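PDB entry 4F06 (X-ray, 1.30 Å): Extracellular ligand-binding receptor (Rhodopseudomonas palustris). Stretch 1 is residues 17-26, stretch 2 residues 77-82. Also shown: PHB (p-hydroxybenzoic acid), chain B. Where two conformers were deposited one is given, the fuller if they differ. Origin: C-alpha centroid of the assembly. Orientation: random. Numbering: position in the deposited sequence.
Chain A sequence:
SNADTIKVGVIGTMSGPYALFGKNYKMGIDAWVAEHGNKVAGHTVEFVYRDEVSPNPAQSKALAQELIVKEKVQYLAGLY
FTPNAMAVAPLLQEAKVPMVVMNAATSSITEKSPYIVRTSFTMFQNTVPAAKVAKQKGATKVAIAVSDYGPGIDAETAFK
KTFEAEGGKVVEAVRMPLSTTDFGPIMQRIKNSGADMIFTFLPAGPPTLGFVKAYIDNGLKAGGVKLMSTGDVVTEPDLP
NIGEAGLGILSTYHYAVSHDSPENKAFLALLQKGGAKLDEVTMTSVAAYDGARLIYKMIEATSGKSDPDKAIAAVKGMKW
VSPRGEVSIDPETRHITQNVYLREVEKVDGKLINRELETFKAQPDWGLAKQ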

# COMPACT_ATOMS: atom_id res chain seq x y z
N PRO A 17 8.71 10.30 -10.76
CA PRO A 17 9.32 10.15 -9.45
C PRO A 17 8.88 8.86 -8.74
O PRO A 17 9.62 8.36 -7.87
CB PRO A 17 8.88 11.41 -8.71
CG PRO A 17 8.44 12.38 -9.78
CD PRO A 17 8.10 11.62 -10.99
N TYR A 18 7.67 8.38 -9.05
CA TYR A 18 7.11 7.18 -8.39
C TYR A 18 7.20 5.96 -9.30
O TYR A 18 6.52 4.94 -9.04
CB TYR A 18 5.63 7.46 -8.01
CG TYR A 18 5.53 8.61 -7.02
CD1 TYR A 18 5.63 8.39 -5.63
CD2 TYR A 18 5.31 9.93 -7.46
CE1 TYR A 18 5.53 9.45 -4.72
CE2 TYR A 18 5.23 10.99 -6.58
CZ TYR A 18 5.33 10.75 -5.20
OH TYR A 18 5.24 11.75 -4.26
N ALA A 19 8.07 5.99 -10.31
CA ALA A 19 8.13 4.92 -11.32
C ALA A 19 8.37 3.55 -10.72
O ALA A 19 7.86 2.56 -11.25
CB ALA A 19 9.24 5.22 -12.32
N LEU A 20 9.14 3.45 -9.63
CA LEU A 20 9.40 2.12 -9.11
C LEU A 20 8.14 1.42 -8.67
O LEU A 20 8.01 0.21 -8.76
CB LEU A 20 10.39 2.21 -7.93
CG LEU A 20 10.92 0.83 -7.45
CD1 LEU A 20 11.49 -0.05 -8.59
CD2 LEU A 20 12.04 1.10 -6.47
N PHE A 21 7.17 2.19 -8.16
CA PHE A 21 5.93 1.59 -7.64
C PHE A 21 5.05 1.02 -8.73
O PHE A 21 4.38 -0.02 -8.50
CB PHE A 21 5.19 2.57 -6.74
CG PHE A 21 6.07 2.96 -5.59
CD1 PHE A 21 6.24 2.07 -4.52
CD2 PHE A 21 6.82 4.15 -5.62
CE1 PHE A 21 7.13 2.38 -3.50
CE2 PHE A 21 7.71 4.45 -4.58
CZ PHE A 21 7.87 3.56 -3.53
N GLY A 22 5.00 1.65 -9.90
CA GLY A 22 4.26 1.08 -11.02
C GLY A 22 5.02 -0.05 -11.68
O GLY A 22 4.41 -1.08 -12.08
N LYS A 23 6.34 0.09 -11.79
CA LYS A 23 7.16 -1.03 -12.27
C LYS A 23 6.91 -2.27 -11.39
O LYS A 23 6.85 -3.38 -11.91
CB LYS A 23 8.65 -0.68 -12.22
CG LYS A 23 9.60 -1.74 -12.75
CD LYS A 23 11.08 -1.30 -12.63
CE LYS A 23 12.08 -2.30 -13.16
NZ LYS A 23 13.43 -1.69 -13.09
N ASN A 24 6.75 -2.06 -10.09
CA ASN A 24 6.45 -3.19 -9.20
C ASN A 24 5.10 -3.86 -9.46
O ASN A 24 4.96 -5.03 -9.22
CB ASN A 24 6.54 -2.78 -7.74
CG ASN A 24 7.89 -3.07 -7.11
OD1 ASN A 24 8.09 -4.12 -6.48
ND2 ASN A 24 8.87 -2.20 -7.33
N TYR A 25 4.10 -3.11 -9.97
CA TYR A 25 2.85 -3.81 -10.39
C TYR A 25 3.20 -4.81 -11.51
O TYR A 25 2.76 -5.97 -11.46
CB TYR A 25 1.81 -2.85 -10.97
CG TYR A 25 1.14 -1.92 -9.99
CD1 TYR A 25 1.05 -2.17 -8.62
CD2 TYR A 25 0.54 -0.74 -10.51
CE1 TYR A 25 0.34 -1.29 -7.80
CE2 TYR A 25 -0.17 0.11 -9.69
CZ TYR A 25 -0.21 -0.14 -8.33
OH TYR A 25 -0.92 0.71 -7.48
N LYS A 26 3.97 -4.39 -12.51
CA LYS A 26 4.39 -5.26 -13.60
C LYS A 26 5.24 -6.42 -13.07
O LYS A 26 5.06 -7.57 -13.51
CB LYS A 26 5.20 -4.45 -14.62
CG LYS A 26 5.53 -5.26 -15.86
CD LYS A 26 6.23 -4.38 -16.89
CE LYS A 26 5.25 -3.46 -17.60
NZ LYS A 26 5.84 -2.73 -18.73
N ALA A 77 -7.14 -2.38 -12.88
CA ALA A 77 -6.34 -2.68 -11.70
C ALA A 77 -5.30 -1.60 -11.50
O ALA A 77 -4.96 -0.87 -12.44
CB ALA A 77 -5.61 -4.02 -11.84
N GLY A 78 -4.79 -1.52 -10.27
CA GLY A 78 -3.64 -0.66 -9.99
C GLY A 78 -4.01 0.46 -9.07
O GLY A 78 -4.63 0.23 -8.01
N LEU A 79 -3.69 1.68 -9.51
CA LEU A 79 -4.06 2.96 -8.85
C LEU A 79 -3.21 3.20 -7.62
O LEU A 79 -3.56 2.81 -6.49
CB LEU A 79 -5.58 3.11 -8.59
CG LEU A 79 -6.49 3.20 -9.82
CD1 LEU A 79 -6.15 4.46 -10.64
CD2 LEU A 79 -6.53 1.94 -10.68
N TYR A 80 -2.08 3.86 -7.85
CA TYR A 80 -1.19 4.18 -6.75
C TYR A 80 -1.82 5.21 -5.78
O TYR A 80 -1.81 5.02 -4.55
CB TYR A 80 0.14 4.71 -7.29
CG TYR A 80 1.23 4.78 -6.24
CD1 TYR A 80 1.67 3.61 -5.61
CD2 TYR A 80 1.80 6.00 -5.87
CE1 TYR A 80 2.66 3.66 -4.62
CE2 TYR A 80 2.82 6.08 -4.91
CZ TYR A 80 3.23 4.90 -4.28
OH TYR A 80 4.19 4.88 -3.29
N PHE A 81 -2.34 6.32 -6.33
CA PHE A 81 -2.82 7.42 -5.51
C PHE A 81 -4.33 7.38 -5.27
O PHE A 81 -5.11 7.21 -6.22
CB PHE A 81 -2.44 8.76 -6.15
CG PHE A 81 -0.94 9.05 -6.16
CD1 PHE A 81 -0.31 9.34 -4.96
CD2 PHE A 81 -0.21 9.05 -7.34
CE1 PHE A 81 1.05 9.63 -4.92
CE2 PHE A 81 1.16 9.34 -7.30
CZ PHE A 81 1.79 9.65 -6.09
N THR A 82 -4.68 7.69 -4.04
CA THR A 82 -6.11 7.79 -3.69
C THR A 82 -6.95 8.65 -4.65
O THR A 82 -7.98 8.20 -5.09
CB THR A 82 -6.26 8.24 -2.23
OG1 THR A 82 -5.99 7.16 -1.35
CG2 THR A 82 -7.67 8.76 -1.92
C1' PHB B . -2.51 6.74 -1.55
O1' PHB B . -3.54 6.18 -1.14
O2' PHB B . -2.54 7.81 -2.25
C1 PHB B . -1.20 6.15 -1.16
C2 PHB B . -1.09 5.38 0.02
C3 PHB B . 0.13 4.88 0.41
C4 PHB B . 1.27 5.16 -0.31
C5 PHB B . 1.19 5.93 -1.46
C6 PHB B . -0.03 6.44 -1.89
O4 PHB B . 2.49 4.74 0.06

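The contact between the two stretches is built around the ring of Tyr80, which lies among three aromatic side chains of stretch 1. Its CA-to-CB bond points sideways, but with chi1 in the t well, the end of the side chain comes nearer to stretch 1, and Tyr80 gives up more area to the other stretch than any other residue here. Phe21 packs closely against it: Phe21 CB lies 3.5 Å from Tyr80 CE1, and the two rings run nearly parallel, with planes at 23° and centroids 5.0 Å apart. They are slid apart so that they barely overlap, and the Tyr80 hydroxyl sits over one face of Phe21. Tyr18 meets the same ring at a slant, with planes at 45° and Tyr18 CD1 3.7 Å from Tyr80 CE2, a van der Waals contact without the geometry of a stack.

Tyr18 also links this centre to Phe81. The edge of the Phe81 ring is directed at the face of Tyr18, with planes at 86°, centroids 5.0 Å apart and Tyr18 CE2 3.7 Å from Phe81 CZ. Such an arrangement brings the weakly positive ring hydrogens of one partner toward the electron-rich face of the other.

The residues of stretch 1 that touch stretch 2, Tyr18, Phe21 and Tyr25, are spaced so that one side of the chain faces the partner as the helix begins and proceeds. Asn24 lies out of reach of stretch 2, and its ND2 donates a hydrogen bond to Leu20 O (2.9 Å) within the helix. Stretch 2 leaves its strand after Gly78 and continues as a loop to Phe81, the N-cap residue of the next helix. The closest CA atoms across the stretches are Tyr25 CA and Gly78 CA, 7.2 Å apart. Gly78 has phi/psi of 115/-128, where a CB would jam against the preceding carbonyl oxygen; it would also lie only 3.3 Å from Tyr25 CE2.

At this end the contact becomes more polar in composition, though no hydrogen bond crosses between the stretches. Tyr25 OH rests against the loop backbone, 3.5 Å from Gly78 C and 3.4 Å from Leu79 C. It is also 3.4 Å from Tyr80 N, but the angle is too poor for a hydrogen bond.

Directed polar bonding appears instead at the ligand. PHB C6 lies over one face of Tyr80, while Thr82 N and Thr82 OG1 donate hydrogen bonds to PHB O2' (2.8 Å) and PHB O1' (2.6 Å), respectively, holding the carboxylate at the start of the helix.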